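Local structure of nicotinate phosphoribosyltransferase (Saccharomyces cerevisiae, 1VLP) at residues Ala154-Val159 and Arg193-Lys198; Phe369-Arg374 and Ser383-Ile388. The protein catalyses the ATP-dependent formation of nicotinate ribonucleotide from nicotinic acid and phosphoribosyl diphosphate, the first step of NAD biosynthesis from nicotinic acid. All blocks are in the same frame, centred on the assembly; numbering follows the deposited sequence.

Contact 1: residues Ala154-Val159 and Arg193-Lys198; sequences AYFKFV and RRRSLK
Phe-156 and Arg-195 meet in a cation-pi stack that joins the last turns of helix 144-159 to the loop leading into helix 197-213 of this type II phosphoribosyltransferase. The guanidinium lies almost flat on the phenyl ring, planes 12° apart, with Arg-195 CZ 3.7 Å from the ring centroid and 23° off its normal. The closest approach, Arg-195 CZ to Phe-156 CE1, is 3.4 Å, which places the charge above the CD1-CE1-CZ side of the ring. Arg-195 CD adds a CH-pi contact over the same face, 4.2 Å from the Phe-156 centroid, and CG packs against Phe-156 CB and CG, so both the aliphatic and the charged parts of the arginine are used. A bend at chi3 (-63°) turns the guanidinium back over the ring instead of letting the chain run straight past it. Tyr-155 points its CD2 edge at the centre of the opposite face of Phe-156. Polar bonds hold the guanidinium from other directions: NH1 binds Ser-383 OG and NH2 binds Asn-371 OD1, which probably fixes its rotation on the ring. Backbone polar groups near the stack are tied down too, Phe-156 O by Trp-163 NE1 and Arg-195 by backbone bonding with Thr-370. Past the arginine, Ser-196 N-caps helix 197-213, its OG accepting from Ala-199 N. At the far end of the phenyl ring, Arg-195 NH2 rests 3.5 Å from Phe-156 CZ.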
loop_
_atom_site.group_PDB
_atom_site.type_symbol
_atom_site.label_atom_id
_atom_site.label_comp_id
_atom_site.label_asym_id
_atom_site.label_seq_id
_atom_site.Cartn_x
_atom_site.Cartn_y
_atom_site.Cartn_z
ATOM N N ALA A 154 1.203 -17.341 6.339
ATOM C CA ALA A 154 1.139 -18.782 5.994
ATOM C C ALA A 154 2.531 -19.337 5.655
ATOM O O ALA A 154 2.949 -20.358 6.179
ATOM C CB ALA A 154 0.181 -19.012 4.843
ATOM N N TYR A 155 3.239 -18.607 4.791
ATOM C CA TYR A 155 4.537 -19.043 4.292
ATOM C C TYR A 155 5.501 -19.199 5.487
ATOM O O TYR A 155 6.180 -20.234 5.622
ATOM C CB TYR A 155 5.100 -18.060 3.221
ATOM C CG TYR A 155 6.387 -18.552 2.644
ATOM C CD1 TYR A 155 6.391 -19.534 1.600
ATOM C CD2 TYR A 155 7.606 -18.144 3.168
ATOM C CE1 TYR A 155 7.574 -20.054 1.092
ATOM C CE2 TYR A 155 8.807 -18.687 2.681
ATOM C CZ TYR A 155 8.771 -19.646 1.639
ATOM O OH TYR A 155 9.980 -20.175 1.158
ATOM N N PHE A 156 5.536 -18.203 6.389
ATOM C CA PHE A 156 6.465 -18.230 7.527
ATOM C C PHE A 156 6.021 -19.056 8.714
ATOM O O PHE A 156 6.799 -19.307 9.590
ATOM C CB PHE A 156 6.900 -16.827 7.905
ATOM C CG PHE A 156 7.762 -16.224 6.841
ATOM C CD1 PHE A 156 9.070 -16.699 6.653
ATOM C CD2 PHE A 156 7.262 -15.288 5.956
ATOM C CE1 PHE A 156 9.889 -16.189 5.631
ATOM C CE2 PHE A 156 8.071 -14.767 4.957
ATOM C CZ PHE A 156 9.370 -15.222 4.798
ATOM N N LYS A 157 4.765 -19.451 8.697
ATOM C CA LYS A 157 4.207 -20.369 9.693
ATOM C C LYS A 157 4.421 -21.832 9.335
ATOM O O LYS A 157 4.692 -22.667 10.216
ATOM C CB LYS A 157 2.696 -20.067 9.832
ATOM C CG LYS A 157 2.022 -20.546 11.076
ATOM C CD LYS A 157 0.510 -20.083 11.080
ATOM C CE LYS A 157 -0.185 -20.465 12.379
ATOM N NZ LYS A 157 0.369 -19.726 13.564
ATOM N N PHE A 158 4.205 -22.165 8.059
ATOM C CA PHE A 158 4.167 -23.557 7.580
ATOM C C PHE A 158 5.327 -23.968 6.679
ATOM O O PHE A 158 5.649 -25.167 6.611
ATOM C CB PHE A 158 2.839 -23.822 6.864
ATOM C CG PHE A 158 1.668 -23.636 7.754
ATOM C CD1 PHE A 158 1.471 -24.502 8.846
ATOM C CD2 PHE A 158 0.823 -22.550 7.593
ATOM C CE1 PHE A 158 0.419 -24.306 9.741
ATOM C CE2 PHE A 158 -0.252 -22.347 8.469
ATOM C CZ PHE A 158 -0.458 -23.222 9.542
ATOM N N VAL A 159 5.912 -23.025 5.958
ATOM C CA VAL A 159 6.925 -23.363 4.962
ATOM C C VAL A 159 8.363 -23.093 5.449
ATOM O O VAL A 159 9.180 -24.038 5.458
ATOM C CB VAL A 159 6.653 -22.700 3.581
ATOM C CG1 VAL A 159 7.660 -23.147 2.516
ATOM C CG2 VAL A 159 5.245 -22.999 3.136
ATOM N N ARG A 193 3.464 -6.841 3.647
ATOM C CA ARG A 193 4.489 -7.874 3.656
ATOM C C ARG A 193 5.005 -8.262 5.026
ATOM O O ARG A 193 6.117 -8.765 5.153
ATOM C CB ARG A 193 5.595 -7.563 2.689
ATOM C CG ARG A 193 5.266 -8.090 1.290
ATOM C CD ARG A 193 6.438 -7.881 0.352
ATOM N NE ARG A 193 5.986 -7.757 -1.021
ATOM C CZ ARG A 193 6.783 -7.481 -2.043
ATOM N NH1 ARG A 193 8.082 -7.287 -1.844
ATOM N NH2 ARG A 193 6.272 -7.393 -3.261
ATOM N N ARG A 194 4.189 -8.047 6.061
ATOM C CA ARG A 194 4.581 -8.443 7.366
ATOM C C ARG A 194 4.806 -9.968 7.419
ATOM O O ARG A 194 4.086 -10.767 6.772
ATOM C CB ARG A 194 3.546 -8.033 8.406
ATOM C CG ARG A 194 2.252 -8.760 8.297
ATOM C CD ARG A 194 1.158 -7.984 9.075
ATOM N NE ARG A 194 -0.079 -8.732 9.149
ATOM C CZ ARG A 194 -1.255 -8.224 9.521
ATOM N NH1 ARG A 194 -1.382 -6.926 9.826
ATOM N NH2 ARG A 194 -2.330 -9.012 9.525
ATOM N N ARG A 195 5.773 -10.356 8.234
ATOM C CA ARG A 195 6.033 -11.778 8.451
ATOM C C ARG A 195 4.856 -12.461 9.181
ATOM O O ARG A 195 4.509 -13.658 8.909
ATOM C CB ARG A 195 7.347 -11.974 9.188
ATOM C CG ARG A 195 7.619 -13.452 9.351
ATOM C CD ARG A 195 9.107 -13.742 9.529
ATOM N NE ARG A 195 9.841 -13.355 8.336
ATOM C CZ ARG A 195 10.987 -13.884 7.925
ATOM N NH1 ARG A 195 11.526 -14.923 8.522
ATOM N NH2 ARG A 195 11.577 -13.389 6.852
ATOM N N SER A 196 4.196 -11.661 10.034
ATOM C CA SER A 196 3.022 -12.074 10.762
ATOM C C SER A 196 2.391 -10.826 11.406
ATOM O O SER A 196 3.028 -9.774 11.511
ATOM C CB SER A 196 3.373 -13.068 11.858
ATOM O OG SER A 196 4.156 -12.452 12.876
ATOM N N LEU A 197 1.145 -10.967 11.819
ATOM C CA LEU A 197 0.464 -9.914 12.626
ATOM C C LEU A 197 1.271 -9.602 13.882
ATOM O O LEU A 197 1.537 -8.450 14.170
ATOM C CB LEU A 197 -0.935 -10.376 12.961
ATOM C CG LEU A 197 -1.774 -9.415 13.814
ATOM C CD1 LEU A 197 -2.009 -8.119 13.142
ATOM C CD2 LEU A 197 -3.094 -10.124 14.085
ATOM N N LYS A 198 1.774 -10.651 14.535
ATOM C CA LYS A 198 2.564 -10.493 15.735
ATOM C C LYS A 198 3.830 -9.702 15.437
ATOM O O LYS A 198 4.228 -8.894 16.271
ATOM C CB LYS A 198 2.900 -11.845 16.324
ATOM C CG LYS A 198 3.822 -11.796 17.476
ATOM C CD LYS A 198 4.028 -13.157 18.092
ATOM C CE LYS A 198 5.192 -13.152 19.054
ATOM N NZ LYS A 198 5.203 -14.357 19.969
#

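Contact 2: residues Phe369-Arg374 and Ser383-Ile388; sequences FTNDFR and SEPLNI
Residues Phe-373 and Ser-383 bring the two backbones together in an antiparallel approach, with Ser-383 N donating to Phe-373 O at 2.9 Å. The bond is nearly straight at the hydrogen (167°), but the donor stands above the carbonyl plane. Beyond it the chains diverge, and one water spans the gap: it accepts from Phe-373 N at 2.9 Å and lies 2.8 Å from both Asn-371 O and Ser-383 O. At the paired residues the side chains touch lightly, Phe-373 CB to Ser-383 CB at 4.1 Å; the phenylalanine ring then leads off to an edge-to-face contact with Trp-163. Asn-371 and Pro-385 lie side by side, pointing opposite ways, the amide ND2 lying 3.7 Å from Pro-385 CB while Pro-385 CG rests 3.6 Å from Asn-371 O. The amide ND2 also gives a hydrogen bond to Arg-193 O. Cutting Asn-371 back to an alanine removes the amide, and would probably leave Arg-193 O and Arg-195 NH2 each short of a mate and a gap beside Pro-385 CB. Through the Ser-383 N to Phe-373 O bond the segments meet at one end in a short, loosely paired antiparallel stretch that follows helix 367-370; in that helix the side chain of Thr-367, an inferred phosphoribosyl diphosphate-binding residue, lies about 4 Å from that of Asn-371, beside the probable substrate site.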
loop_
_atom_site.group_PDB
_atom_site.type_symbol
_atom_site.label_atom_id
_atom_site.label_comp_id
_atom_site.label_asym_id
_atom_site.label_seq_id
_atom_site.Cartn_x
_atom_site.Cartn_y
_atom_site.Cartn_z
ATOM N N PHE A 369 10.495 -2.613 8.065
ATOM C CA PHE A 369 10.029 -2.658 9.438
ATOM C C PHE A 369 9.489 -4.055 9.827
ATOM O O PHE A 369 9.854 -4.609 10.848
ATOM C CB PHE A 369 8.971 -1.584 9.737
ATOM C CG PHE A 369 9.523 -0.333 10.395
ATOM C CD1 PHE A 369 10.346 -0.416 11.537
ATOM C CD2 PHE A 369 9.233 0.919 9.881
ATOM C CE1 PHE A 369 10.855 0.758 12.158
ATOM C CE2 PHE A 369 9.753 2.098 10.481
ATOM C CZ PHE A 369 10.586 1.996 11.611
ATOM N N THR A 370 8.579 -4.587 9.020
ATOM C CA THR A 370 7.750 -5.741 9.417
ATOM C C THR A 370 8.253 -7.099 8.898
ATOM O O THR A 370 7.643 -8.136 9.207
ATOM C CB THR A 370 6.308 -5.531 8.896
ATOM O OG1 THR A 370 6.361 -5.411 7.461
ATOM C CG2 THR A 370 5.734 -4.273 9.562
ATOM N N ASN A 371 9.304 -7.102 8.072
ATOM C CA ASN A 371 9.874 -8.336 7.560
ATOM C C ASN A 371 11.393 -8.274 7.390
ATOM O O ASN A 371 11.931 -8.547 6.320
ATOM C CB ASN A 371 9.110 -8.825 6.288
ATOM C CG ASN A 371 9.091 -10.329 6.160
ATOM O OD1 ASN A 371 9.984 -10.993 6.656
ATOM N ND2 ASN A 371 8.130 -10.859 5.416
ATOM N N ASP A 372 12.066 -7.963 8.510
ATOM C CA ASP A 372 13.507 -7.888 8.623
ATOM C C ASP A 372 13.967 -8.919 9.667
ATOM O O ASP A 372 14.035 -8.607 10.855
ATOM C CB ASP A 372 13.943 -6.451 9.011
ATOM C CG ASP A 372 15.470 -6.299 9.060
ATOM O OD1 ASP A 372 16.169 -7.236 8.622
ATOM O OD2 ASP A 372 15.990 -5.266 9.533
ATOM N N PHE A 373 14.225 -10.142 9.193
ATOM C CA PHE A 373 14.545 -11.319 10.022
ATOM C C PHE A 373 15.824 -11.965 9.527
ATOM O O PHE A 373 16.143 -11.932 8.307
ATOM C CB PHE A 373 13.409 -12.329 9.966
ATOM C CG PHE A 373 12.198 -11.917 10.725
ATOM C CD1 PHE A 373 11.317 -10.988 10.205
ATOM C CD2 PHE A 373 11.937 -12.444 11.980
ATOM C CE1 PHE A 373 10.200 -10.616 10.913
ATOM C CE2 PHE A 373 10.823 -12.070 12.698
ATOM C CZ PHE A 373 9.960 -11.158 12.186
ATOM N N ARG A 374 16.586 -12.519 10.460
ATOM C CA ARG A 374 17.718 -13.386 10.153
ATOM C C ARG A 374 17.300 -14.819 10.367
ATOM O O ARG A 374 16.267 -15.109 10.973
ATOM C CB ARG A 374 18.897 -13.121 11.103
ATOM C CG ARG A 374 19.514 -11.763 11.037
ATOM C CD ARG A 374 20.145 -11.444 9.705
ATOM N NE ARG A 374 20.678 -10.081 9.755
ATOM C CZ ARG A 374 21.816 -9.731 10.367
ATOM N NH1 ARG A 374 22.573 -10.636 10.970
ATOM N NH2 ARG A 374 22.205 -8.460 10.375
ATOM N N SER A 383 16.787 -14.006 6.341
ATOM C CA SER A 383 15.655 -14.826 6.024
ATOM C C SER A 383 14.839 -14.032 5.019
ATOM O O SER A 383 14.204 -13.046 5.374
ATOM C CB SER A 383 14.807 -15.142 7.258
ATOM O OG SER A 383 13.655 -15.853 6.904
ATOM N N GLU A 384 14.835 -14.483 3.777
ATOM C CA GLU A 384 14.259 -13.701 2.721
ATOM C C GLU A 384 12.732 -13.596 2.839
ATOM O O GLU A 384 12.090 -14.604 3.022
ATOM C CB GLU A 384 14.621 -14.337 1.402
ATOM C CG GLU A 384 16.117 -14.335 1.162
ATOM C CD GLU A 384 16.624 -13.032 0.579
ATOM O OE1 GLU A 384 16.022 -11.959 0.836
ATOM O OE2 GLU A 384 17.640 -13.095 -0.139
ATOM N N PRO A 385 12.165 -12.383 2.705
ATOM C CA PRO A 385 10.688 -12.252 2.557
ATOM C C PRO A 385 10.133 -12.831 1.267
ATOM O O PRO A 385 10.857 -13.017 0.269
ATOM C CB PRO A 385 10.454 -10.733 2.509
ATOM C CG PRO A 385 11.619 -10.146 3.115
ATOM C CD PRO A 385 12.769 -11.050 2.679
ATOM N N LEU A 386 8.851 -13.135 1.299
ATOM C CA LEU A 386 8.122 -13.538 0.111
ATOM C C LEU A 386 7.771 -12.273 -0.649
ATOM O O LEU A 386 7.132 -11.390 -0.069
ATOM C CB LEU A 386 6.857 -14.275 0.578
ATOM C CG LEU A 386 6.029 -15.035 -0.410
ATOM C CD1 LEU A 386 6.855 -16.165 -1.046
ATOM C CD2 LEU A 386 4.793 -15.585 0.321
ATOM N N ASN A 387 8.198 -12.182 -1.914
ATOM C CA ASN A 387 7.954 -11.019 -2.794
ATOM C C ASN A 387 6.684 -11.281 -3.608
ATOM O O ASN A 387 6.767 -11.700 -4.790
ATOM C CB ASN A 387 9.135 -10.818 -3.727
ATOM C CG ASN A 387 9.020 -9.559 -4.647
ATOM O OD1 ASN A 387 8.020 -8.825 -4.643
ATOM N ND2 ASN A 387 10.056 -9.337 -5.457
ATOM N N ILE A 388 5.553 -11.026 -2.968
ATOM C CA ILE A 388 4.233 -11.236 -3.584
ATOM C C ILE A 388 3.472 -9.913 -3.729
ATOM O O ILE A 388 3.607 -8.971 -2.929
ATOM C CB ILE A 388 3.376 -12.244 -2.795
ATOM C CG1 ILE A 388 3.365 -11.872 -1.287
ATOM C CG2 ILE A 388 3.945 -13.668 -3.032
ATOM C CD1 ILE A 388 2.415 -12.633 -0.413
HETATM O O HOH W 1 13.998 -10.432 6.302
#

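Overall arrangement
Contacts 1 and 2 have centres about 9 Å apart on the same side of the chain's centre, and contact 1 closes before contact 2 opens. Arg-195 of contact 1 reaches into contact 2: its two hydrogen bonds there, NH1 to Ser-383 OG at 2.8 Å and NH2 to Asn-371 OD1 at 2.9 Å, go to one residue of each segment, while Phe-156 CZ packs on Glu-384 O. Through Arg-195 the two contacts join helix 144-159 and the approach to strand 388-395, which pairs with strand 43-50 in the antiparallel sheet, to the region of Thr-367, inferred to bind phosphoribosyl diphosphate; the side chain of Thr-367 lies about 8 Å from that of Arg-195.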